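Protein ACDH-11, isoform b (Caenorhabditis elegans, PDB 4Y9J) is a flavoprotein of the acyl-CoA dehydrogenase family that binds flavin-adenine dinucleotide and assembles from four copies of its chain. Local coordinates at residues Pro32-Arg40 and His543-Asp554; Val50-Ile61 and His127-Ser138. All blocks are in the same frame, centred on the assembly; numbering follows the deposited sequence.

Interaction 1. Residues Pro32-Arg40 and His543-Asp554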
loop_
_atom_site.group_PDB
_atom_site.type_symbol
_atom_site.label_atom_id
_atom_site.label_comp_id
_atom_site.label_asym_id
_atom_site.label_seq_id
_atom_site.Cartn_x
_atom_site.Cartn_y
_atom_site.Cartn_z
ATOM N N PRO B 32 -39.232 -5.637 -8.185
ATOM C CA PRO B 32 -40.473 -6.402 -8.096
ATOM C C PRO B 32 -41.680 -5.644 -7.597
ATOM O O PRO B 32 -42.750 -5.834 -8.136
ATOM C CB PRO B 32 -40.103 -7.495 -7.107
ATOM C CG PRO B 32 -38.670 -7.772 -7.394
ATOM C CD PRO B 32 -38.104 -6.404 -7.624
ATOM N N ILE B 33 -41.551 -4.816 -6.568
ATOM C CA ILE B 33 -42.718 -4.185 -5.976
ATOM C C ILE B 33 -42.741 -2.686 -5.773
ATOM O O ILE B 33 -43.786 -2.163 -5.442
ATOM C CB ILE B 33 -43.070 -4.713 -4.577
ATOM C CG1 ILE B 33 -41.958 -4.494 -3.599
ATOM C CG2 ILE B 33 -43.569 -6.155 -4.585
ATOM C CD1 ILE B 33 -42.507 -4.584 -2.196
ATOM N N LEU B 34 -41.620 -1.995 -5.945
ATOM C CA LEU B 34 -41.575 -0.546 -5.772
ATOM C C LEU B 34 -42.610 0.261 -6.556
ATOM O O LEU B 34 -43.290 1.111 -5.987
ATOM C CB LEU B 34 -40.177 -0.031 -6.149
ATOM C CG LEU B 34 -39.980 1.437 -5.851
ATOM C CD1 LEU B 34 -40.384 1.766 -4.424
ATOM C CD2 LEU B 34 -38.517 1.713 -6.131
ATOM N N ASP B 35 -42.672 0.048 -7.864
ATOM C CA ASP B 35 -43.596 0.801 -8.679
ATOM C C ASP B 35 -45.061 0.461 -8.294
ATOM O O ASP B 35 -45.889 1.369 -8.186
ATOM C CB ASP B 35 -43.343 0.518 -10.164
ATOM C CG ASP B 35 -44.303 1.300 -11.114
ATOM O OD1 ASP B 35 -44.135 2.541 -11.276
ATOM O OD2 ASP B 35 -45.191 0.659 -11.715
ATOM N N ARG B 36 -45.398 -0.827 -8.123
ATOM C CA ARG B 36 -46.759 -1.224 -7.697
ATOM C C ARG B 36 -47.145 -0.550 -6.382
ATOM O O ARG B 36 -48.264 -0.116 -6.242
ATOM C CB ARG B 36 -46.933 -2.747 -7.612
ATOM C CG ARG B 36 -46.992 -3.447 -8.964
ATOM C CD ARG B 36 -47.675 -4.801 -8.935
ATOM N NE ARG B 36 -47.119 -5.824 -8.028
ATOM C CZ ARG B 36 -45.973 -6.484 -8.209
ATOM N NH1 ARG B 36 -45.196 -6.245 -9.263
ATOM N NH2 ARG B 36 -45.586 -7.402 -7.319
ATOM N N THR B 37 -46.198 -0.425 -5.456
ATOM C CA THR B 37 -46.413 0.147 -4.134
ATOM C C THR B 37 -46.647 1.637 -4.211
ATOM O O THR B 37 -47.562 2.151 -3.550
ATOM C CB THR B 37 -45.200 -0.112 -3.244
ATOM O OG1 THR B 37 -44.980 -1.513 -3.184
ATOM C CG2 THR B 37 -45.397 0.459 -1.842
ATOM N N LEU B 38 -45.866 2.336 -5.045
ATOM C CA LEU B 38 -46.075 3.772 -5.262
ATOM C C LEU B 38 -47.431 4.089 -5.924
ATOM O O LEU B 38 -48.117 5.074 -5.590
ATOM C CB LEU B 38 -44.937 4.399 -6.114
ATOM C CG LEU B 38 -43.525 4.278 -5.535
ATOM C CD1 LEU B 38 -42.509 4.963 -6.465
ATOM C CD2 LEU B 38 -43.494 4.769 -4.091
ATOM N N ARG B 39 -47.800 3.280 -6.901
ATOM C CA ARG B 39 -49.145 3.378 -7.484
ATOM C C ARG B 39 -50.273 3.342 -6.445
ATOM O O ARG B 39 -51.252 4.009 -6.612
ATOM C CB ARG B 39 -49.392 2.240 -8.453
ATOM C CG ARG B 39 -48.770 2.383 -9.811
ATOM C CD ARG B 39 -49.058 1.148 -10.648
ATOM N NE ARG B 39 -48.401 1.310 -11.931
ATOM C CZ ARG B 39 -48.890 2.047 -12.927
ATOM N NH1 ARG B 39 -50.069 2.664 -12.810
ATOM N NH2 ARG B 39 -48.205 2.158 -14.058
ATOM N N ARG B 40 -50.143 2.531 -5.401
ATOM C CA ARG B 40 -51.169 2.412 -4.370
ATOM C C ARG B 40 -51.163 3.548 -3.409
ATOM O O ARG B 40 -52.193 3.959 -2.953
ATOM C CB ARG B 40 -50.931 1.173 -3.527
ATOM C CG ARG B 40 -51.081 -0.084 -4.316
ATOM C CD ARG B 40 -50.990 -1.302 -3.401
ATOM N NE ARG B 40 -52.167 -1.304 -2.530
ATOM C CZ ARG B 40 -52.151 -1.185 -1.204
ATOM N NH1 ARG B 40 -50.980 -1.098 -0.518
ATOM N NH2 ARG B 40 -53.335 -1.184 -0.575
ATOM N N HIS B 543 -51.779 -5.087 0.533
ATOM C CA HIS B 543 -51.212 -4.967 -0.797
ATOM C C HIS B 543 -51.723 -5.989 -1.809
ATOM O O HIS B 543 -52.091 -5.612 -2.927
ATOM C CB HIS B 543 -49.716 -5.075 -0.684
ATOM C CG HIS B 543 -48.984 -4.881 -1.971
ATOM N ND1 HIS B 543 -48.550 -5.933 -2.751
ATOM C CD2 HIS B 543 -48.535 -3.759 -2.570
ATOM C CE1 HIS B 543 -47.882 -5.460 -3.789
ATOM N NE2 HIS B 543 -47.885 -4.143 -3.712
ATOM N N ALA B 544 -51.773 -7.268 -1.423
ATOM C CA ALA B 544 -52.219 -8.340 -2.333
ATOM C C ALA B 544 -53.722 -8.281 -2.605
ATOM O O ALA B 544 -54.206 -8.825 -3.641
ATOM C CB ALA B 544 -51.875 -9.708 -1.753
ATOM N N SER B 545 -54.451 -7.699 -1.647
ATOM C CA SER B 545 -55.917 -7.611 -1.726
ATOM C C SER B 545 -56.353 -6.541 -2.734
ATOM O O SER B 545 -57.496 -6.549 -3.193
ATOM C CB SER B 545 -56.540 -7.319 -0.345
ATOM O OG SER B 545 -56.383 -8.407 0.568
ATOM N N ASP B 546 -55.472 -5.608 -3.057
ATOM C CA ASP B 546 -55.787 -4.516 -3.961
ATOM C C ASP B 546 -55.750 -4.972 -5.409
ATOM O O ASP B 546 -54.723 -4.867 -6.079
ATOM C CB ASP B 546 -54.857 -3.336 -3.737
ATOM C CG ASP B 546 -55.149 -2.150 -4.668
ATOM O OD1 ASP B 546 -55.922 -2.295 -5.653
ATOM O OD2 ASP B 546 -54.602 -1.075 -4.392
ATOM N N SER B 547 -56.905 -5.431 -5.901
ATOM C CA SER B 547 -56.955 -6.073 -7.209
ATOM C C SER B 547 -56.614 -5.092 -8.306
ATOM O O SER B 547 -56.357 -5.489 -9.420
ATOM C CB SER B 547 -58.330 -6.644 -7.500
ATOM O OG SER B 547 -59.226 -5.567 -7.741
ATOM N N SER B 548 -56.604 -3.811 -8.002
ATOM C CA SER B 548 -56.241 -2.841 -9.009
ATOM C C SER B 548 -54.762 -2.913 -9.386
ATOM O O SER B 548 -54.419 -2.516 -10.500
ATOM C CB SER B 548 -56.571 -1.433 -8.528
ATOM O OG SER B 548 -55.559 -1.027 -7.621
ATOM N N VAL B 549 -53.880 -3.386 -8.479
ATOM C CA VAL B 549 -52.450 -3.433 -8.796
ATOM C C VAL B 549 -51.824 -4.801 -8.510
ATOM O O VAL B 549 -50.862 -5.171 -9.173
ATOM C CB VAL B 549 -51.598 -2.302 -8.113
ATOM C CG1 VAL B 549 -52.365 -0.980 -8.056
ATOM C CG2 VAL B 549 -51.151 -2.690 -6.720
ATOM N N ALA B 550 -52.385 -5.549 -7.572
ATOM C CA ALA B 550 -51.769 -6.800 -7.126
ATOM C C ALA B 550 -51.653 -7.772 -8.287
ATOM O O ALA B 550 -52.548 -7.802 -9.133
ATOM C CB ALA B 550 -52.630 -7.417 -6.034
ATOM N N ASN B 551 -50.569 -8.552 -8.361
ATOM C CA ASN B 551 -50.563 -9.738 -9.238
ATOM C C ASN B 551 -50.538 -11.019 -8.387
ATOM O O ASN B 551 -50.491 -10.959 -7.159
ATOM C CB ASN B 551 -49.390 -9.684 -10.223
ATOM C CG ASN B 551 -48.056 -9.648 -9.528
ATOM O OD1 ASN B 551 -47.882 -10.262 -8.477
ATOM N ND2 ASN B 551 -47.123 -8.885 -10.069
ATOM N N GLN B 552 -50.535 -12.169 -9.038
ATOM C CA GLN B 552 -50.580 -13.469 -8.356
ATOM C C GLN B 552 -49.406 -13.634 -7.371
ATOM O O GLN B 552 -49.585 -14.154 -6.271
ATOM C CB GLN B 552 -50.623 -14.599 -9.377
ATOM C CG GLN B 552 -50.848 -15.983 -8.773
ATOM C CD GLN B 552 -52.140 -16.068 -7.989
ATOM O OE1 GLN B 552 -53.061 -15.358 -8.271
ATOM N NE2 GLN B 552 -52.187 -16.904 -6.985
ATOM N N SER B 553 -48.237 -13.134 -7.738
ATOM C CA SER B 553 -47.061 -13.240 -6.851
ATOM C C SER B 553 -47.366 -12.496 -5.541
ATOM O O SER B 553 -46.938 -12.920 -4.470
ATOM C CB SER B 553 -45.806 -12.662 -7.502
ATOM O OG SER B 553 -45.604 -11.239 -7.239
ATOM N N ASP B 554 -48.158 -11.422 -5.598
ATOM C CA ASP B 554 -48.427 -10.653 -4.402
ATOM C C ASP B 554 -49.230 -11.480 -3.410
ATOM O O ASP B 554 -48.970 -11.419 -2.197
ATOM C CB ASP B 554 -49.172 -9.343 -4.733
ATOM C CG ASP B 554 -48.275 -8.302 -5.442
ATOM O OD1 ASP B 554 -47.071 -8.157 -5.109
ATOM O OD2 ASP B 554 -48.792 -7.567 -6.331
#
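The capping box that starts helix 552-563 receives Arg36, from helix 34-41, in a salt bridge to Asp554. The guanidinium grips the carboxylate side-on: Arg36 NH2 reaches Asp554 OD1 at 2.8 Å, nearly straight (172°), while Arg36 NE meets the syn lone pair of Asp554 OD2 at 3.0 Å. That same OD2 accepts from Asn551 N, one half of the box. Asparagine suits this N-cap because its side-chain oxygen takes a backbone N-H of the first turn, Asp554 N; it accepts from Ser553 OG as well. Its ND2 packs over one guanidinium face, 3.2 Å from Arg36 CZ, without a hydrogen bond, both groups being donors.

One turn later, the Arg40 chain bends at chi3 (68°), bringing NE to Asp546 OD2 at 3.1 Å in a second salt bridge, on its anti side. Its aliphatic part packs against Val549 CG2 and the His543 ring, with Arg40 CD 3.6 Å from His543 CD2. Buried His543 NE2 has no polar partner in the model.

Arg36 NH2 also bridges to Asp589 of the second subunit, and Arg40 NH2 to Asp542. Two carboxylates thus balance each guanidinium charge, and Asp554, held by Arg36 and Asn551 N, probably stays ionised.

Interaction 2. Residues Val50-Ile61 and His127-Ser138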
loop_
_atom_site.group_PDB
_atom_site.type_symbol
_atom_site.label_atom_id
_atom_site.label_comp_id
_atom_site.label_asym_id
_atom_site.label_seq_id
_atom_site.Cartn_x
_atom_site.Cartn_y
_atom_site.Cartn_z
ATOM N N VAL B 50 -43.596 11.318 -9.838
ATOM C CA VAL B 50 -42.648 10.657 -8.995
ATOM C C VAL B 50 -42.008 9.506 -9.710
ATOM O O VAL B 50 -40.764 9.346 -9.648
ATOM C CB VAL B 50 -43.287 10.252 -7.669
ATOM C CG1 VAL B 50 -42.372 9.400 -6.849
ATOM C CG2 VAL B 50 -43.672 11.511 -6.905
ATOM N N ALA B 51 -42.793 8.732 -10.441
ATOM C CA ALA B 51 -42.240 7.598 -11.150
ATOM C C ALA B 51 -41.341 8.047 -12.274
ATOM O O ALA B 51 -40.348 7.383 -12.539
ATOM C CB ALA B 51 -43.326 6.700 -11.725
ATOM N N ALA B 52 -41.665 9.138 -12.956
ATOM C CA ALA B 52 -40.739 9.590 -14.013
ATOM C C ALA B 52 -39.408 10.026 -13.407
ATOM O O ALA B 52 -38.364 9.663 -13.929
ATOM C CB ALA B 52 -41.321 10.672 -14.872
ATOM N N ASP B 53 -39.430 10.712 -12.272
ATOM C CA ASP B 53 -38.168 11.080 -11.638
ATOM C C ASP B 53 -37.314 9.857 -11.256
ATOM O O ASP B 53 -36.110 9.793 -11.504
ATOM C CB ASP B 53 -38.386 11.935 -10.414
ATOM C CG ASP B 53 -37.078 12.405 -9.804
ATOM O OD1 ASP B 53 -36.295 13.163 -10.448
ATOM O OD2 ASP B 53 -36.857 12.061 -8.680
ATOM N N LEU B 54 -37.950 8.864 -10.660
ATOM C CA LEU B 54 -37.274 7.712 -10.175
ATOM C C LEU B 54 -36.756 6.838 -11.295
ATOM O O LEU B 54 -35.628 6.321 -11.209
ATOM C CB LEU B 54 -38.170 6.912 -9.235
ATOM C CG LEU B 54 -38.534 7.644 -7.944
ATOM C CD1 LEU B 54 -39.554 6.756 -7.244
ATOM C CD2 LEU B 54 -37.322 7.857 -7.031
ATOM N N SER B 55 -37.546 6.692 -12.345
ATOM C CA SER B 55 -37.129 5.927 -13.479
ATOM C C SER B 55 -35.882 6.542 -14.165
ATOM O O SER B 55 -34.933 5.806 -14.510
ATOM C CB SER B 55 -38.265 5.779 -14.477
ATOM O OG SER B 55 -37.862 4.836 -15.451
ATOM N N LYS B 56 -35.874 7.865 -14.308
ATOM C CA LYS B 56 -34.745 8.604 -14.866
ATOM C C LYS B 56 -33.549 8.435 -13.955
ATOM O O LYS B 56 -32.453 8.089 -14.432
ATOM C CB LYS B 56 -35.108 10.076 -15.104
ATOM C CG LYS B 56 -33.925 10.964 -15.541
ATOM C CD LYS B 56 -34.397 12.347 -15.984
ATOM C CE LYS B 56 -33.206 13.269 -16.168
ATOM N NZ LYS B 56 -33.588 14.668 -15.865
ATOM N N PHE B 57 -33.757 8.569 -12.646
ATOM C CA PHE B 57 -32.669 8.354 -11.706
ATOM C C PHE B 57 -32.097 6.963 -11.768
ATOM O O PHE B 57 -30.881 6.765 -11.602
ATOM C CB PHE B 57 -33.135 8.721 -10.293
ATOM C CG PHE B 57 -32.060 8.753 -9.260
ATOM C CD1 PHE B 57 -30.906 9.546 -9.422
ATOM C CD2 PHE B 57 -32.190 8.024 -8.115
ATOM C CE1 PHE B 57 -29.945 9.573 -8.458
ATOM C CE2 PHE B 57 -31.224 8.023 -7.130
ATOM C CZ PHE B 57 -30.074 8.789 -7.316
ATOM N N GLY B 58 -32.938 5.963 -11.958
ATOM C CA GLY B 58 -32.489 4.611 -12.165
ATOM C C GLY B 58 -31.521 4.426 -13.309
ATOM O O GLY B 58 -30.610 3.607 -13.182
ATOM N N ASP B 59 -31.697 5.156 -14.405
ATOM C CA ASP B 59 -30.740 5.107 -15.494
ATOM C C ASP B 59 -29.454 5.840 -15.138
ATOM O O ASP B 59 -28.348 5.478 -15.605
ATOM C CB ASP B 59 -31.269 5.693 -16.762
ATOM C CG ASP B 59 -32.388 4.874 -17.394
ATOM O OD1 ASP B 59 -32.503 3.628 -17.213
ATOM O OD2 ASP B 59 -33.158 5.502 -18.145
ATOM N N ARG B 60 -29.580 6.849 -14.299
ATOM C CA ARG B 60 -28.388 7.506 -13.790
ATOM C C ARG B 60 -27.596 6.602 -12.869
ATOM O O ARG B 60 -26.354 6.679 -12.816
ATOM C CB ARG B 60 -28.734 8.781 -13.093
ATOM C CG ARG B 60 -27.525 9.669 -12.893
ATOM C CD ARG B 60 -27.792 10.997 -12.190
ATOM N NE ARG B 60 -26.623 11.868 -12.365
ATOM C CZ ARG B 60 -26.565 13.172 -12.155
ATOM N NH1 ARG B 60 -27.559 13.872 -11.644
ATOM N NH2 ARG B 60 -25.444 13.780 -12.411
ATOM N N ILE B 61 -28.287 5.759 -12.100
ATOM C CA ILE B 61 -27.636 4.801 -11.237
ATOM C C ILE B 61 -26.783 3.844 -12.100
ATOM O O ILE B 61 -25.623 3.607 -11.772
ATOM C CB ILE B 61 -28.630 3.973 -10.390
ATOM C CG1 ILE B 61 -29.501 4.806 -9.436
ATOM C CG2 ILE B 61 -27.961 2.854 -9.638
ATOM C CD1 ILE B 61 -28.775 5.507 -8.376
ATOM N N HIS B 127 -41.678 9.806 -2.000
ATOM C CA HIS B 127 -40.813 10.028 -3.124
ATOM C C HIS B 127 -39.337 9.910 -2.627
ATOM O O HIS B 127 -38.568 9.150 -3.170
ATOM C CB HIS B 127 -41.120 11.407 -3.707
ATOM C CG HIS B 127 -40.304 11.792 -4.894
ATOM N ND1 HIS B 127 -40.526 12.963 -5.575
ATOM C CD2 HIS B 127 -39.320 11.148 -5.559
ATOM C CE1 HIS B 127 -39.691 13.049 -6.594
ATOM N NE2 HIS B 127 -38.933 11.961 -6.589
ATOM N N GLN B 128 -39.029 10.607 -1.552
ATOM C CA GLN B 128 -37.696 10.681 -1.002
ATOM C C GLN B 128 -37.195 9.363 -0.579
ATOM O O GLN B 128 -36.040 8.972 -0.924
ATOM C CB GLN B 128 -37.637 11.666 0.162
ATOM C CG GLN B 128 -36.224 11.903 0.673
ATOM C CD GLN B 128 -36.137 12.379 2.096
ATOM O OE1 GLN B 128 -37.086 12.272 2.882
ATOM N NE2 GLN B 128 -34.957 12.867 2.455
ATOM N N VAL B 129 -38.003 8.619 0.170
ATOM C CA VAL B 129 -37.612 7.288 0.578
ATOM C C VAL B 129 -37.343 6.317 -0.593
ATOM O O VAL B 129 -36.369 5.593 -0.581
ATOM C CB VAL B 129 -38.589 6.705 1.658
ATOM C CG1 VAL B 129 -38.334 5.245 1.895
ATOM C CG2 VAL B 129 -38.371 7.436 2.968
ATOM N N ALA B 130 -38.171 6.363 -1.632
ATOM C CA ALA B 130 -37.952 5.540 -2.847
ATOM C C ALA B 130 -36.627 5.918 -3.552
ATOM O O ALA B 130 -35.860 5.063 -4.013
ATOM C CB ALA B 130 -39.147 5.762 -3.817
ATOM N N LYS B 131 -36.340 7.216 -3.580
ATOM C CA LYS B 131 -35.137 7.689 -4.238
ATOM C C LYS B 131 -33.892 7.251 -3.459
ATOM O O LYS B 131 -32.924 6.793 -4.056
ATOM C CB LYS B 131 -35.165 9.202 -4.476
ATOM C CG LYS B 131 -34.275 9.623 -5.618
ATOM C CD LYS B 131 -34.479 11.089 -5.992
ATOM C CE LYS B 131 -33.861 11.312 -7.362
ATOM N NZ LYS B 131 -34.165 12.650 -7.932
ATOM N N LEU B 132 -33.938 7.370 -2.142
ATOM C CA LEU B 132 -32.906 6.881 -1.263
ATOM C C LEU B 132 -32.700 5.385 -1.395
ATOM O O LEU B 132 -31.534 4.886 -1.316
ATOM C CB LEU B 132 -33.220 7.218 0.201
ATOM C CG LEU B 132 -33.142 8.693 0.552
ATOM C CD1 LEU B 132 -33.912 8.941 1.847
ATOM C CD2 LEU B 132 -31.685 9.086 0.736
ATOM N N PHE B 133 -33.800 4.673 -1.565
ATOM C CA PHE B 133 -33.740 3.241 -1.769
ATOM C C PHE B 133 -33.013 2.841 -3.085
ATOM O O PHE B 133 -32.277 1.844 -3.123
ATOM C CB PHE B 133 -35.125 2.643 -1.660
ATOM C CG PHE B 133 -35.221 1.157 -2.019
ATOM C CD1 PHE B 133 -34.770 0.142 -1.157
ATOM C CD2 PHE B 133 -35.745 0.788 -3.268
ATOM C CE1 PHE B 133 -34.920 -1.198 -1.527
ATOM C CE2 PHE B 133 -35.909 -0.538 -3.619
ATOM C CZ PHE B 133 -35.517 -1.528 -2.761
ATOM N N LEU B 134 -33.237 3.588 -4.163
ATOM C CA LEU B 134 -32.497 3.380 -5.397
ATOM C C LEU B 134 -31.005 3.769 -5.236
ATOM O O LEU B 134 -30.107 3.057 -5.723
ATOM C CB LEU B 134 -33.116 4.153 -6.531
ATOM C CG LEU B 134 -34.580 3.839 -6.815
ATOM C CD1 LEU B 134 -35.000 4.747 -7.965
ATOM C CD2 LEU B 134 -34.767 2.376 -7.166
ATOM N N PHE B 135 -30.735 4.838 -4.480
ATOM C CA PHE B 135 -29.378 5.381 -4.336
ATOM C C PHE B 135 -28.516 4.463 -3.486
ATOM O O PHE B 135 -27.359 4.174 -3.847
ATOM C CB PHE B 135 -29.448 6.813 -3.721
ATOM C CG PHE B 135 -28.124 7.499 -3.554
ATOM C CD1 PHE B 135 -27.278 7.678 -4.646
ATOM C CD2 PHE B 135 -27.716 7.954 -2.321
ATOM C CE1 PHE B 135 -26.084 8.343 -4.542
ATOM C CE2 PHE B 135 -26.478 8.601 -2.194
ATOM C CZ PHE B 135 -25.691 8.822 -3.301
ATOM N N SER B 136 -29.078 3.987 -2.372
ATOM C CA SER B 136 -28.264 3.442 -1.264
ATOM C C SER B 136 -27.223 2.352 -1.635
ATOM O O SER B 136 -26.061 2.475 -1.252
ATOM C CB SER B 136 -29.196 3.009 -0.138
ATOM O OG SER B 136 -28.443 2.882 1.056
ATOM N N PRO B 137 -27.608 1.310 -2.406
ATOM C CA PRO B 137 -26.625 0.296 -2.717
ATOM C C PRO B 137 -25.609 0.707 -3.777
ATOM O O PRO B 137 -24.611 0.016 -3.947
ATOM C CB PRO B 137 -27.465 -0.885 -3.216
ATOM C CG PRO B 137 -28.767 -0.293 -3.655
ATOM C CD PRO B 137 -28.963 0.899 -2.807
ATOM N N SER B 138 -25.815 1.815 -4.456
ATOM C CA SER B 138 -24.768 2.369 -5.296
ATOM C C SER B 138 -24.027 3.588 -4.795
ATOM O O SER B 138 -23.215 4.164 -5.536
ATOM C CB SER B 138 -25.400 2.774 -6.610
ATOM O OG SER B 138 -25.872 1.619 -7.261
#
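His127 lies against Val50 and Asp53 where helices 44-74 and 121-135 pack in the helical, AidB-type N-terminal domain of this acyl-CoA dehydrogenase family protein; their segments 50-61 and 127-135 run 14° from parallel, axes 10.3 Å apart. With CG anti to the backbone N (chi1 -180°), the His127 ring reaches across to the other helix. Val50 CG1 covers one face in a CH-pi contact, and at the edge His127 NE2 donates to Asp53 OD2 at 2.9 Å. Ala130 is small enough to admit a neighbour: its CB meets Leu54 CD1 at 3.6 Å, and Leu54 sits as a knob in the hole formed by His127, Ala130, Lys131 and Leu134.

Lys131 lays CE over a face of the Phe57 ring, 3.9 Å from the centroid, with NZ over the same face in a cation-pi contact. NZ also meets the syn lone pair of Asp53 OD2 in a salt bridge at 2.9 Å, so this oxygen takes two donors; Glu108 gives the ammonium a second carboxylate. Ile61 CD1 covers the opposite face of Phe57. Leu134 CD1 fills in beside Leu54 CD2. Phe135 then brings CD1 to the edge of the Phe57 ring, 4.0 Å from Phe57 CZ. Ser138 OG touches Ile61 CG2, but its polar partners are Glu66 and Arg329.

Helix 34-41 lies against this pair, while helices 304-338 and 352-383 cover other sides of segment 127-138.

Overall arrangement
Helix 34-41 joins the two contacts, whose centres lie about 19 Å apart. In interaction 1 its arginines reach the C-terminal region; its leucines lie on the helix pair of interaction 2, with Leu38 CD1 3.5 Å from Leu54 CD1 and Leu34 CD2 3.9 Å from Leu134 CD2. Interaction 1 lies further out, its centre about 24 Å from the chain centre, and extends to the second subunit, whereas the buried pair of interaction 2 lies about 16 Å from that centre and touches no other chain. In interaction 2 the Phe135 side chain is about 9 Å from the bound UCC, too far for direct contact.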